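Local structure of siderophore enterobactin esterase (Emericella nidulans, 6GUO) at residues Gln229-Gln234 with Arg247-Arg252; Arg221-Ser226 with Gly289-Gly294; Gly83-Ala88 with Pro144-Lys149; Tyr31-Ser36 with Glu140-Phe145; Gly60-Leu65 with Ser96-Arg101. The protein hydrolyses the ester bonds of the bacterial siderophore enterobactin inside fungal cells, releasing its iron, and works as a homodimer of the alpha/beta-hydrolase fold. One frame throughout, in Å; residues are numbered along the deposited sequence. Where two conformers were deposited one is given.

Contact 1 (Gln229-Gln234 with Arg247-Arg252); sequences QYPVRQ and RAAEQR
The first torsion of Gln-229 (chi1 -167°) sends CG away from the backbone N, and from there the chain runs out extended past the helix backbone, with CG 4.0 Å from Ala-249 O. The same turn of the side chain lays CG over one face of the Tyr-230 ring, toward its rim. Beyond it the amide leaves the contact: OE1 accepts from the backbone N of Asp-256, a suitable role for a long polar residue that has aliphatic carbons to spend on packing first. Ala-249 is the buried centre. Its CB lies 3.5 Å from CD of Pro-231 and 3.7 Å from the carbonyl O of Gln-229, so the methyl meets the CD-CG side of the proline and the loop backbone. Here the loop that leaves strand 219-225 of the alpha/beta-hydrolase sheet folds back on helix 239-252, the helix it is about to enter. Alanine lets the two backbones close in, the CA atoms of Gln-229 and Ala-249 being 4.7 Å apart. Pro-231, rigid and apolar, also rests on Arg-245 and Gln-246 of that helix. The N of Gln-229 is bound by Asn-255 OD1.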
# COMPACT_ATOMS: atom_id res chain seq x y z
N GLN A 229 21.13 -0.94 -1.73
CA GLN A 229 22.59 -1.04 -1.82
C GLN A 229 23.30 0.32 -1.67
O GLN A 229 24.48 0.36 -1.31
CB GLN A 229 23.00 -1.68 -3.15
CG GLN A 229 24.46 -2.11 -3.22
CD GLN A 229 24.77 -2.91 -4.47
OE1 GLN A 229 23.96 -3.70 -4.94
NE2 GLN A 229 25.97 -2.70 -5.02
N TYR A 230 22.58 1.41 -1.94
CA TYR A 230 23.15 2.76 -1.92
C TYR A 230 22.37 3.66 -0.96
O TYR A 230 21.61 4.54 -1.39
CB TYR A 230 23.16 3.33 -3.34
CG TYR A 230 23.96 2.48 -4.29
CD1 TYR A 230 25.35 2.56 -4.33
CD2 TYR A 230 23.33 1.56 -5.13
CE1 TYR A 230 26.09 1.77 -5.20
CE2 TYR A 230 24.06 0.76 -6.01
CZ TYR A 230 25.44 0.87 -6.04
OH TYR A 230 26.17 0.09 -6.90
N PRO A 231 22.54 3.45 0.36
CA PRO A 231 21.74 4.19 1.33
C PRO A 231 22.02 5.69 1.35
O PRO A 231 23.12 6.13 1.01
CB PRO A 231 22.10 3.55 2.68
CG PRO A 231 23.34 2.78 2.45
CD PRO A 231 23.36 2.40 1.00
N VAL A 232 20.99 6.45 1.72
CA VAL A 232 21.03 7.90 1.80
C VAL A 232 20.79 8.28 3.26
O VAL A 232 19.85 7.79 3.88
CB VAL A 232 19.95 8.53 0.90
CG1 VAL A 232 19.89 10.04 1.08
CG2 VAL A 232 20.22 8.17 -0.56
N ARG A 233 21.63 9.16 3.79
CA ARG A 233 21.53 9.55 5.18
C ARG A 233 20.22 10.29 5.42
O ARG A 233 19.88 11.22 4.68
CB ARG A 233 22.70 10.42 5.60
CG ARG A 233 22.71 10.70 7.09
CD ARG A 233 24.07 11.17 7.55
NE ARG A 233 24.07 11.41 8.99
CZ ARG A 233 25.05 12.00 9.66
NH1 ARG A 233 26.16 12.41 9.04
NH2 ARG A 233 24.94 12.16 10.98
N GLN A 234 19.48 9.86 6.44
CA GLN A 234 18.21 10.49 6.78
C GLN A 234 18.47 11.77 7.56
O GLN A 234 19.55 11.96 8.12
CB GLN A 234 17.30 9.52 7.54
CG GLN A 234 16.94 8.27 6.74
CD GLN A 234 16.41 8.58 5.34
OE1 GLN A 234 15.43 9.32 5.18
NE2 GLN A 234 17.06 8.03 4.32
N ARG A 247 27.54 -0.23 5.80
CA ARG A 247 28.21 -1.52 5.94
C ARG A 247 27.30 -2.67 5.53
O ARG A 247 27.66 -3.48 4.68
CB ARG A 247 28.69 -1.73 7.39
CG ARG A 247 29.45 -3.04 7.61
CD ARG A 247 29.86 -3.21 9.06
NE ARG A 247 30.56 -4.48 9.27
CZ ARG A 247 31.22 -4.83 10.38
NH1 ARG A 247 31.28 -4.01 11.43
NH2 ARG A 247 31.82 -6.01 10.43
N ALA A 248 26.11 -2.72 6.14
CA ALA A 248 25.11 -3.74 5.83
C ALA A 248 24.72 -3.73 4.35
O ALA A 248 24.63 -4.79 3.72
CB ALA A 248 23.88 -3.56 6.70
N ALA A 249 24.50 -2.53 3.80
CA ALA A 249 24.15 -2.37 2.38
C ALA A 249 25.19 -2.93 1.41
O ALA A 249 24.84 -3.59 0.43
CB ALA A 249 23.90 -0.90 2.08
N GLU A 250 26.47 -2.67 1.68
CA GLU A 250 27.54 -3.16 0.81
C GLU A 250 27.68 -4.68 0.88
O GLU A 250 27.92 -5.32 -0.14
CB GLU A 250 28.87 -2.47 1.14
CG GLU A 250 29.99 -2.73 0.13
CD GLU A 250 30.84 -3.97 0.42
OE1 GLU A 250 30.83 -4.48 1.57
OE2 GLU A 250 31.54 -4.42 -0.50
N GLN A 251 27.53 -5.26 2.08
CA GLN A 251 27.59 -6.72 2.25
C GLN A 251 26.42 -7.44 1.59
O GLN A 251 26.60 -8.49 0.96
CB GLN A 251 27.64 -7.09 3.73
CG GLN A 251 28.93 -6.69 4.42
CD GLN A 251 28.98 -7.10 5.88
OE1 GLN A 251 28.03 -7.66 6.42
NE2 GLN A 251 30.11 -6.82 6.52
N ARG A 252 25.23 -6.87 1.73
CA ARG A 252 24.00 -7.50 1.24
C ARG A 252 23.80 -7.34 -0.25
O ARG A 252 23.15 -8.19 -0.88
CB ARG A 252 22.80 -7.00 2.02
CG ARG A 252 22.87 -7.47 3.46
CD ARG A 252 21.71 -6.98 4.30
NE ARG A 252 21.90 -7.37 5.69
CZ ARG A 252 20.94 -7.41 6.62
NH1 ARG A 252 19.68 -7.10 6.33
NH2 ARG A 252 21.26 -7.79 7.86

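Contact 2 (Arg221-Ser226 with Gly289-Gly294); sequences RLSFGS and GPALSG
The guanidinium of Arg-221 carries the backbone of Gly-294 over one face: the carbonyl O stands 3.9 Å above the plane, offset toward the rim, and NH2 is 3.5 Å from Gly-294 C. Water 1 lies in plane at its edge. That water accepts from Arg-221 NH2 at 2.8 Å and donates to Ala-291 O, also at 2.8 Å, spanning a direct separation of 3.9 Å between NH2 and that oxygen. Glycine suits the position because the helix backbone itself, with no side chain in between, can lie against the flat cation. Arg-221 reaches it with CG opposite the backbone N (chi1 -170°) and an extended chain as far as NE. Glu-275 of the neighbouring strand forms a salt bridge with NE and probably balances its charge, while NH2 also binds Tyr-279 OH; with the water, these partners probably fix the group's rotation. Two residues along the strand, Ser-223 OG packs 3.5 Å from CB of Ala-291, both residues being small enough for the axes of 221-225 and 289-294 to approach within 9.1 Å. These two segments run nearly antiparallel, at 160°, as befits an alpha/beta-hydrolase, in which the helix after the last strand, here 288-301 after 273-279, turns back to cover one face of the parallel part of the sheet.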
# COMPACT_ATOMS: atom_id res chain seq x y z
N ARG A 221 8.64 -12.09 -10.79
CA ARG A 221 8.92 -10.66 -10.73
C ARG A 221 9.87 -10.41 -9.57
O ARG A 221 9.54 -10.71 -8.42
CB ARG A 221 7.64 -9.84 -10.53
CG ARG A 221 7.89 -8.34 -10.70
CD ARG A 221 6.60 -7.54 -10.62
NE ARG A 221 6.75 -6.16 -11.11
CZ ARG A 221 6.81 -5.05 -10.36
NH1 ARG A 221 6.94 -3.87 -10.97
NH2 ARG A 221 6.72 -5.09 -9.04
N LEU A 222 11.05 -9.87 -9.90
CA LEU A 222 12.03 -9.43 -8.91
C LEU A 222 11.89 -7.94 -8.72
O LEU A 222 11.56 -7.22 -9.66
CB LEU A 222 13.45 -9.74 -9.39
CG LEU A 222 13.83 -11.21 -9.33
CD1 LEU A 222 14.99 -11.51 -10.27
CD2 LEU A 222 14.18 -11.61 -7.90
N SER A 223 12.16 -7.46 -7.51
CA SER A 223 12.18 -6.02 -7.27
C SER A 223 13.10 -5.64 -6.13
O SER A 223 13.46 -6.47 -5.29
CB SER A 223 10.77 -5.49 -7.03
OG SER A 223 10.25 -5.93 -5.78
N PHE A 224 13.49 -4.37 -6.11
CA PHE A 224 14.29 -3.82 -5.03
C PHE A 224 14.19 -2.30 -5.05
O PHE A 224 13.81 -1.72 -6.07
CB PHE A 224 15.76 -4.27 -5.13
CG PHE A 224 16.45 -3.86 -6.40
CD1 PHE A 224 17.17 -2.66 -6.47
CD2 PHE A 224 16.38 -4.66 -7.54
CE1 PHE A 224 17.81 -2.28 -7.64
CE2 PHE A 224 17.02 -4.29 -8.71
CZ PHE A 224 17.73 -3.10 -8.77
N GLY A 225 14.49 -1.68 -3.93
CA GLY A 225 14.58 -0.22 -3.86
C GLY A 225 15.99 0.23 -4.20
O GLY A 225 16.95 -0.42 -3.79
N SER A 226 16.13 1.34 -4.92
CA SER A 226 17.45 1.82 -5.36
C SER A 226 18.40 2.11 -4.20
O SER A 226 19.61 1.93 -4.33
CB SER A 226 17.34 3.05 -6.27
OG SER A 226 16.97 4.20 -5.53
N GLY A 289 5.47 -1.34 0.23
CA GLY A 289 4.19 -0.88 -0.31
C GLY A 289 4.17 -0.83 -1.83
O GLY A 289 3.33 -1.48 -2.45
N PRO A 290 5.10 -0.07 -2.44
CA PRO A 290 5.21 -0.01 -3.90
C PRO A 290 5.44 -1.37 -4.58
O PRO A 290 4.82 -1.64 -5.61
CB PRO A 290 6.41 0.91 -4.14
CG PRO A 290 6.49 1.76 -2.93
CD PRO A 290 5.95 0.94 -1.79
N ALA A 291 6.31 -2.19 -4.00
CA ALA A 291 6.63 -3.51 -4.58
C ALA A 291 5.45 -4.48 -4.49
O ALA A 291 5.22 -5.27 -5.41
CB ALA A 291 7.87 -4.10 -3.93
N LEU A 292 4.71 -4.44 -3.38
CA LEU A 292 3.51 -5.27 -3.23
C LEU A 292 2.42 -4.80 -4.18
O LEU A 292 1.86 -5.60 -4.92
CB LEU A 292 3.01 -5.27 -1.78
CG LEU A 292 1.74 -6.07 -1.48
CD1 LEU A 292 1.78 -7.49 -2.02
CD2 LEU A 292 1.55 -6.09 0.02
N SER A 293 2.16 -3.49 -4.19
CA SER A 293 1.19 -2.91 -5.13
C SER A 293 1.56 -3.27 -6.56
O SER A 293 0.71 -3.72 -7.33
CB SER A 293 1.13 -1.39 -4.98
OG SER A 293 0.61 -1.02 -3.71
N GLY A 294 2.83 -3.08 -6.91
CA GLY A 294 3.34 -3.41 -8.25
C GLY A 294 3.21 -4.88 -8.61
O GLY A 294 2.87 -5.22 -9.75
O HOH W 1 6.39 -7.10 -7.12

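Contact 3 (Gly83-Ala88 with Pro144-Lys149)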
# COMPACT_ATOMS: atom_id res chain seq x y z
N GLY A 83 -11.77 -11.75 -9.85
CA GLY A 83 -11.52 -11.38 -8.47
C GLY A 83 -10.38 -12.21 -7.89
O GLY A 83 -10.10 -13.31 -8.36
N THR A 84 -9.72 -11.66 -6.87
CA THR A 84 -8.58 -12.32 -6.25
C THR A 84 -8.80 -12.46 -4.75
O THR A 84 -9.17 -11.50 -4.07
CB THR A 84 -7.27 -11.55 -6.53
OG1 THR A 84 -7.12 -11.38 -7.94
CG2 THR A 84 -6.07 -12.31 -5.99
N VAL A 85 -8.58 -13.67 -4.26
CA VAL A 85 -8.58 -13.96 -2.83
C VAL A 85 -7.16 -13.76 -2.30
O VAL A 85 -6.19 -14.20 -2.93
CB VAL A 85 -9.08 -15.40 -2.56
CG1 VAL A 85 -8.92 -15.80 -1.09
CG2 VAL A 85 -10.54 -15.53 -2.97
N VAL A 86 -7.03 -13.09 -1.15
CA VAL A 86 -5.75 -12.89 -0.49
C VAL A 86 -5.68 -13.85 0.69
O VAL A 86 -6.61 -13.92 1.48
CB VAL A 86 -5.58 -11.45 0.03
CG1 VAL A 86 -4.24 -11.26 0.73
CG2 VAL A 86 -5.72 -10.45 -1.11
N ILE A 87 -4.57 -14.57 0.77
CA ILE A 87 -4.28 -15.49 1.87
C ILE A 87 -2.94 -15.09 2.47
O ILE A 87 -1.89 -15.29 1.86
CB ILE A 87 -4.26 -16.96 1.40
CG1 ILE A 87 -5.56 -17.30 0.64
CG2 ILE A 87 -4.07 -17.88 2.61
CD1 ILE A 87 -5.49 -17.14 -0.86
N ALA A 88 -2.99 -14.50 3.66
CA ALA A 88 -1.80 -14.03 4.34
C ALA A 88 -1.45 -15.04 5.43
O ALA A 88 -2.28 -15.32 6.28
CB ALA A 88 -2.05 -12.67 4.95
N PRO A 144 -5.30 -26.08 0.68
CA PRO A 144 -6.51 -26.91 0.61
C PRO A 144 -7.63 -26.46 1.54
O PRO A 144 -8.79 -26.60 1.18
CB PRO A 144 -6.00 -28.31 0.97
CG PRO A 144 -4.56 -28.29 0.57
CD PRO A 144 -4.12 -26.91 0.97
N PHE A 145 -7.30 -25.94 2.72
CA PHE A 145 -8.31 -25.37 3.60
C PHE A 145 -9.06 -24.23 2.91
O PHE A 145 -10.29 -24.19 2.90
CB PHE A 145 -7.69 -24.89 4.92
CG PHE A 145 -8.64 -24.11 5.78
CD1 PHE A 145 -9.62 -24.77 6.52
CD2 PHE A 145 -8.57 -22.72 5.85
CE1 PHE A 145 -10.51 -24.05 7.32
CE2 PHE A 145 -9.45 -22.00 6.65
CZ PHE A 145 -10.42 -22.67 7.38
N VAL A 146 -8.31 -23.31 2.29
CA VAL A 146 -8.92 -22.17 1.60
C VAL A 146 -9.76 -22.63 0.40
O VAL A 146 -10.91 -22.21 0.24
CB VAL A 146 -7.85 -21.14 1.18
CG1 VAL A 146 -8.45 -20.04 0.31
CG2 VAL A 146 -7.20 -20.53 2.42
N GLU A 147 -9.20 -23.53 -0.40
CA GLU A 147 -9.86 -23.98 -1.63
C GLU A 147 -11.04 -24.94 -1.38
O GLU A 147 -12.08 -24.79 -2.01
CB GLU A 147 -8.85 -24.62 -2.58
CG GLU A 147 -7.86 -23.63 -3.18
CD GLU A 147 -7.02 -24.19 -4.32
OE1 GLU A 147 -7.28 -25.33 -4.77
OE2 GLU A 147 -6.10 -23.49 -4.79
N LEU A 148 -10.87 -25.89 -0.46
CA LEU A 148 -11.86 -26.95 -0.25
C LEU A 148 -12.85 -26.69 0.88
O LEU A 148 -13.96 -27.23 0.84
CB LEU A 148 -11.16 -28.30 -0.04
CG LEU A 148 -10.08 -28.70 -1.06
CD1 LEU A 148 -9.67 -30.15 -0.84
CD2 LEU A 148 -10.53 -28.50 -2.50
N LYS A 149 -12.47 -25.90 1.89
CA LYS A 149 -13.37 -25.58 3.02
C LYS A 149 -13.96 -24.17 2.97
O LYS A 149 -15.16 -23.99 3.18
CB LYS A 149 -12.66 -25.80 4.36
CG LYS A 149 -12.29 -27.25 4.67
CD LYS A 149 -13.53 -28.10 4.93
CE LYS A 149 -13.25 -29.22 5.92
NZ LYS A 149 -13.13 -28.72 7.32
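Val-146, which meets Ile-87 and Val-85 of the strand, sits in a helical turn whose shortest polar bond runs from Leu-148 N to Pro-144 O, 2.7 Å. The side of this turn that faces the strand is Val-146, an apolar residue. Val-146 and Ile-87 reach toward each other tip to tip. Ile-87 CG1 is equally close, at 4.0 Å, to both branches of the valine, CG1 and CG2, and so nests between them; Ile-87 CG2 adds a second touch, 4.1 Å from Val-146 CG2. The valine can present both methyls because its first torsion, 173°, sets CG1 opposite the backbone N while CG2 lies opposite the carbonyl carbon. Val-85 CG1, at 4.5 Å from Val-146 CG1, makes a looser touch. Val-85 and Ile-87 are beta-branched and so at home in an extended strand, while the short, two-methyl side chain of Val-146 fits against Ile-87 across the 8.1 Å between their CA atoms. Phe-151 packs on both Val-85 and Val-146, closing this apolar cluster at the end of helix 131-150. Strand 83-90 lies between strands 31-36 and 52-58; helix 131-150 covers the face bearing Val-85 and Ile-87, whereas Val-86 and Ala-88 turn to helix 60-77 on the other face.

Contact 4 (Tyr31-Ser36 with Glu140-Phe145)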
# COMPACT_ATOMS: atom_id res chain seq x y z
N TYR A 31 0.03 -20.66 13.78
CA TYR A 31 0.04 -19.70 12.68
C TYR A 31 -1.28 -18.95 12.70
O TYR A 31 -2.27 -19.42 13.27
CB TYR A 31 0.21 -20.42 11.35
CG TYR A 31 1.58 -21.01 11.17
CD1 TYR A 31 2.67 -20.21 10.83
CD2 TYR A 31 1.81 -22.38 11.34
CE1 TYR A 31 3.93 -20.75 10.65
CE2 TYR A 31 3.07 -22.93 11.17
CZ TYR A 31 4.13 -22.11 10.82
OH TYR A 31 5.39 -22.65 10.66
N GLN A 32 -1.28 -17.77 12.09
CA GLN A 32 -2.48 -16.99 11.88
C GLN A 32 -2.62 -16.81 10.38
O GLN A 32 -1.69 -16.31 9.74
CB GLN A 32 -2.38 -15.63 12.57
CG GLN A 32 -3.59 -14.73 12.37
CD GLN A 32 -3.44 -13.39 13.08
OE1 GLN A 32 -3.18 -13.34 14.28
NE2 GLN A 32 -3.61 -12.30 12.33
N ILE A 33 -3.75 -17.22 9.83
CA ILE A 33 -4.03 -16.96 8.42
C ILE A 33 -5.12 -15.90 8.33
O ILE A 33 -6.13 -15.99 9.02
CB ILE A 33 -4.34 -18.24 7.60
CG1 ILE A 33 -5.66 -18.91 8.00
CG2 ILE A 33 -3.19 -19.24 7.75
CD1 ILE A 33 -6.20 -19.83 6.92
N ASP A 34 -4.88 -14.86 7.53
CA ASP A 34 -5.88 -13.83 7.25
C ASP A 34 -6.30 -14.03 5.81
O ASP A 34 -5.44 -14.22 4.95
CB ASP A 34 -5.30 -12.43 7.45
CG ASP A 34 -5.12 -12.07 8.91
OD1 ASP A 34 -6.12 -11.65 9.55
OD2 ASP A 34 -3.99 -12.17 9.42
N VAL A 35 -7.60 -14.00 5.55
CA VAL A 35 -8.15 -14.21 4.22
C VAL A 35 -9.12 -13.08 3.88
O VAL A 35 -9.97 -12.73 4.69
CB VAL A 35 -8.89 -15.56 4.12
CG1 VAL A 35 -9.39 -15.80 2.70
CG2 VAL A 35 -7.97 -16.70 4.56
N SER A 36 -8.98 -12.51 2.68
CA SER A 36 -9.95 -11.54 2.17
C SER A 36 -10.41 -11.94 0.79
O SER A 36 -9.69 -12.62 0.06
CB SER A 36 -9.37 -10.13 2.13
OG SER A 36 -8.35 -10.01 1.15
N GLU A 140 -0.04 -27.99 1.49
CA GLU A 140 -0.81 -29.17 1.92
C GLU A 140 -1.85 -28.92 3.01
O GLU A 140 -2.78 -29.70 3.14
CB GLU A 140 0.16 -30.29 2.33
CG GLU A 140 0.97 -30.80 1.14
CD GLU A 140 2.06 -31.79 1.51
OE1 GLU A 140 1.92 -32.51 2.52
OE2 GLU A 140 3.06 -31.87 0.75
N ILE A 141 -1.70 -27.83 3.77
CA ILE A 141 -2.62 -27.50 4.87
C ILE A 141 -3.41 -26.22 4.59
O ILE A 141 -4.65 -26.25 4.59
CB ILE A 141 -1.87 -27.37 6.22
CG1 ILE A 141 -1.01 -28.62 6.50
CG2 ILE A 141 -2.83 -27.12 7.38
CD1 ILE A 141 -1.77 -29.93 6.57
N VAL A 142 -2.71 -25.12 4.35
CA VAL A 142 -3.38 -23.82 4.20
C VAL A 142 -4.17 -23.75 2.89
O VAL A 142 -5.37 -23.45 2.89
CB VAL A 142 -2.39 -22.64 4.27
CG1 VAL A 142 -3.10 -21.31 4.04
CG2 VAL A 142 -1.68 -22.63 5.62
N ARG A 143 -3.50 -24.03 1.79
CA ARG A 143 -4.13 -23.91 0.48
C ARG A 143 -5.38 -24.80 0.30
O ARG A 143 -6.40 -24.31 -0.16
CB ARG A 143 -3.09 -24.14 -0.61
CG ARG A 143 -3.62 -24.11 -2.02
CD ARG A 143 -2.49 -23.74 -2.95
NE ARG A 143 -2.83 -23.99 -4.33
CZ ARG A 143 -1.99 -23.83 -5.35
NH1 ARG A 143 -2.41 -24.10 -6.58
NH2 ARG A 143 -0.74 -23.39 -5.15
N PRO A 144 -5.30 -26.08 0.68
CA PRO A 144 -6.51 -26.91 0.61
C PRO A 144 -7.63 -26.46 1.54
O PRO A 144 -8.79 -26.60 1.18
CB PRO A 144 -6.00 -28.31 0.97
CG PRO A 144 -4.56 -28.29 0.57
CD PRO A 144 -4.12 -26.91 0.97
N PHE A 145 -7.30 -25.94 2.72
CA PHE A 145 -8.31 -25.37 3.60
C PHE A 145 -9.06 -24.23 2.91
O PHE A 145 -10.29 -24.19 2.90
CB PHE A 145 -7.69 -24.89 4.92
CG PHE A 145 -8.64 -24.11 5.78
CD1 PHE A 145 -9.62 -24.77 6.52
CD2 PHE A 145 -8.57 -22.72 5.85
CE1 PHE A 145 -10.51 -24.05 7.32
CE2 PHE A 145 -9.45 -22.00 6.65
CZ PHE A 145 -10.42 -22.67 7.38
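The antiparallel edge region of the alpha/beta-hydrolase sheet is covered by helix 131-150, and Ile-33 of strand 31-36 meets Val-142 and Phe-145 where it does so. A branched isoleucine suits the place, since its two arms serve two residues a helical turn apart. The first torsion, 68°, puts CG1 between the backbone N and the carbonyl carbon; the arm then extends so that CD1 comes 3.9 Å from CD2 of Phe-145, with CE2 equally near. The two side chains cross obliquely. CG2, the other arm, lies 4.2 Å from CG1 of Val-142. The helix is irregular here: it widens into a pi-type turn and kinks at Pro-144, whose ring nitrogen has no N-H to give to the preceding turn. Phe-145 also meets Trp-21, edge to face, and stacks with Phe-7 of the second subunit. On the other side of the strand, Gln-32 NE2 donates to Asp-34 OD2 at 2.9 Å in a fairly straight bond (166°) that arrives on the syn side of the carboxylate. Asp-34 OD1 accepts from Ala-14 N of the second subunit, so Gln-32 probably orients a carboxylate that itself reaches across the dimer. With helix 131-150 over the Ile-33 face and helix 60-77 against the other, the strand lies in the middle layer of the alpha/beta/alpha sandwich of the alpha/beta-hydrolase fold.

Contact 5 (Gly60-Leu65 with Ser96-Arg101); sequences GNALFL and SVFSPR
Val-97 can be followed outward from CB, which lies 3.6 Å from the carbonyl O of Asn-61. CG1, at the same 3.6 Å, touches that oxygen too, while CG2 turns to the next residue and meets Ala-62 CB, again at 3.6 Å. Ala-62 has a second neighbour: its methyl sits over one face of the Phe-98 ring, with CE1 3.6 Å away. A larger aromatic plate against a small methyl lets the loop come close to the helix. Helix 60-77 follows strand 52-58 of the alpha/beta-hydrolase sheet, and the loop packed on its first turns comes from the adjacent strand 83-90. Phe-98 lies near the probable nucleophile elbow without touching it, and its ring also meets His-77 of the second subunit. Polar linkage is indirect. Water 2 donates to Asn-61 OD1 and to Val-97 O, each at 2.8 Å, while Asn-61 ND2 binds Tyr-91 O, so the amide works at both ends. The loop is shaped by its serines: Phe-98 N donates to Ser-96 OG at 3.2 Å (170°), forming an ST turn, and Ser-99 OG caps the approach to helix 102-106 by accepting from Arg-101 N at 3.1 Å.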
# COMPACT_ATOMS: atom_id res chain seq x y z
N GLY A 60 2.61 -12.46 6.68
CA GLY A 60 1.20 -12.14 6.44
C GLY A 60 0.66 -10.93 7.18
O GLY A 60 -0.09 -10.13 6.60
N ASN A 61 1.05 -10.79 8.44
CA ASN A 61 0.55 -9.69 9.29
C ASN A 61 0.95 -8.31 8.76
O ASN A 61 0.27 -7.33 9.05
CB ASN A 61 1.04 -9.80 10.74
CG ASN A 61 0.88 -11.18 11.33
OD1 ASN A 61 1.73 -12.04 11.12
ND2 ASN A 61 -0.18 -11.39 12.10
N ALA A 62 2.07 -8.24 8.03
CA ALA A 62 2.60 -6.97 7.51
C ALA A 62 2.08 -6.57 6.13
O ALA A 62 2.25 -5.41 5.73
CB ALA A 62 4.11 -7.03 7.48
N LEU A 63 1.49 -7.51 5.41
CA LEU A 63 1.14 -7.34 3.99
C LEU A 63 -0.33 -7.51 3.61
O LEU A 63 -0.75 -7.05 2.54
CB LEU A 63 1.95 -8.33 3.16
CG LEU A 63 3.46 -8.34 3.36
CD1 LEU A 63 4.06 -9.43 2.50
CD2 LEU A 63 4.06 -6.99 3.02
N PHE A 64 -1.10 -8.18 4.46
CA PHE A 64 -2.49 -8.56 4.18
C PHE A 64 -3.36 -7.40 3.76
O PHE A 64 -4.02 -7.46 2.72
CB PHE A 64 -3.08 -9.22 5.43
CG PHE A 64 -4.54 -9.56 5.31
CD1 PHE A 64 -4.97 -10.53 4.41
CD2 PHE A 64 -5.48 -8.92 6.11
CE1 PHE A 64 -6.31 -10.86 4.32
CE2 PHE A 64 -6.83 -9.25 6.02
CZ PHE A 64 -7.24 -10.22 5.12
N LEU A 65 -3.35 -6.34 4.56
CA LEU A 65 -4.25 -5.21 4.34
C LEU A 65 -3.90 -4.43 3.06
O LEU A 65 -4.81 -4.01 2.34
CB LEU A 65 -4.25 -4.28 5.56
CG LEU A 65 -4.69 -4.89 6.90
CD1 LEU A 65 -4.52 -3.88 8.03
CD2 LEU A 65 -6.13 -5.39 6.86
N SER A 96 3.14 -5.74 16.94
CA SER A 96 3.99 -5.55 15.77
C SER A 96 3.40 -6.35 14.61
O SER A 96 2.54 -7.21 14.83
CB SER A 96 5.41 -6.04 16.08
OG SER A 96 6.24 -6.05 14.93
N VAL A 97 3.84 -6.06 13.39
CA VAL A 97 3.40 -6.84 12.21
C VAL A 97 4.46 -7.84 11.71
O VAL A 97 4.21 -8.54 10.73
CB VAL A 97 2.91 -5.94 11.05
CG1 VAL A 97 1.70 -5.13 11.49
CG2 VAL A 97 4.01 -5.04 10.50
N PHE A 98 5.61 -7.91 12.37
CA PHE A 98 6.63 -8.92 12.07
C PHE A 98 6.88 -9.78 13.30
O PHE A 98 6.81 -9.28 14.43
CB PHE A 98 7.94 -8.28 11.63
CG PHE A 98 7.81 -7.44 10.39
CD1 PHE A 98 7.76 -8.04 9.13
CD2 PHE A 98 7.73 -6.06 10.48
CE1 PHE A 98 7.63 -7.26 7.99
CE2 PHE A 98 7.61 -5.28 9.34
CZ PHE A 98 7.56 -5.88 8.09
N SER A 99 7.17 -11.06 13.07
CA SER A 99 7.51 -12.00 14.14
C SER A 99 8.94 -12.52 13.96
O SER A 99 9.33 -12.82 12.83
CB SER A 99 6.55 -13.19 14.10
OG SER A 99 6.99 -14.22 14.96
N PRO A 100 9.69 -12.68 15.06
CA PRO A 100 11.01 -13.35 14.97
C PRO A 100 10.96 -14.78 14.39
O PRO A 100 11.98 -15.27 13.89
CB PRO A 100 11.50 -13.39 16.43
CG PRO A 100 10.66 -12.44 17.18
CD PRO A 100 9.36 -12.31 16.45
N ARG A 101 9.80 -15.43 14.45
CA ARG A 101 9.61 -16.78 13.88
C ARG A 101 9.85 -16.86 12.37
O ARG A 101 10.10 -17.94 11.84
CB ARG A 101 8.20 -17.29 14.19
CG ARG A 101 8.00 -17.63 15.66
CD ARG A 101 6.56 -18.02 15.96
NE ARG A 101 6.10 -19.15 15.15
CZ ARG A 101 4.85 -19.60 15.12
NH1 ARG A 101 4.53 -20.62 14.33
NH2 ARG A 101 3.90 -19.03 15.87
O HOH W 2 4.10 -11.21 9.90

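In the fold
Along the chain, contact 5 is nested inside the loop closed by contact 4 and alternates with contact 3, whereas contacts 1 and 2 follow later, 1 inside the loop of 2. Contacts 3 and 4 have centres 7 Å apart and share helix 131-150 and residues 144-145; their strands are neighbours. Contact 2 reaches the same sheet beyond the chain's centre, about 24 Å from both, centre to centre. Contact 5, on helix 60-77, touches the other three core contacts: Leu-63 meets Leu-292 of contact 2, and Phe-64 packs on strands of contacts 3 and 4. Contact 1 lies outermost, about 38 Å from contact 3, centre to centre. Each contact has at least one residue reaching the second subunit, contacts 4 and 5 the most.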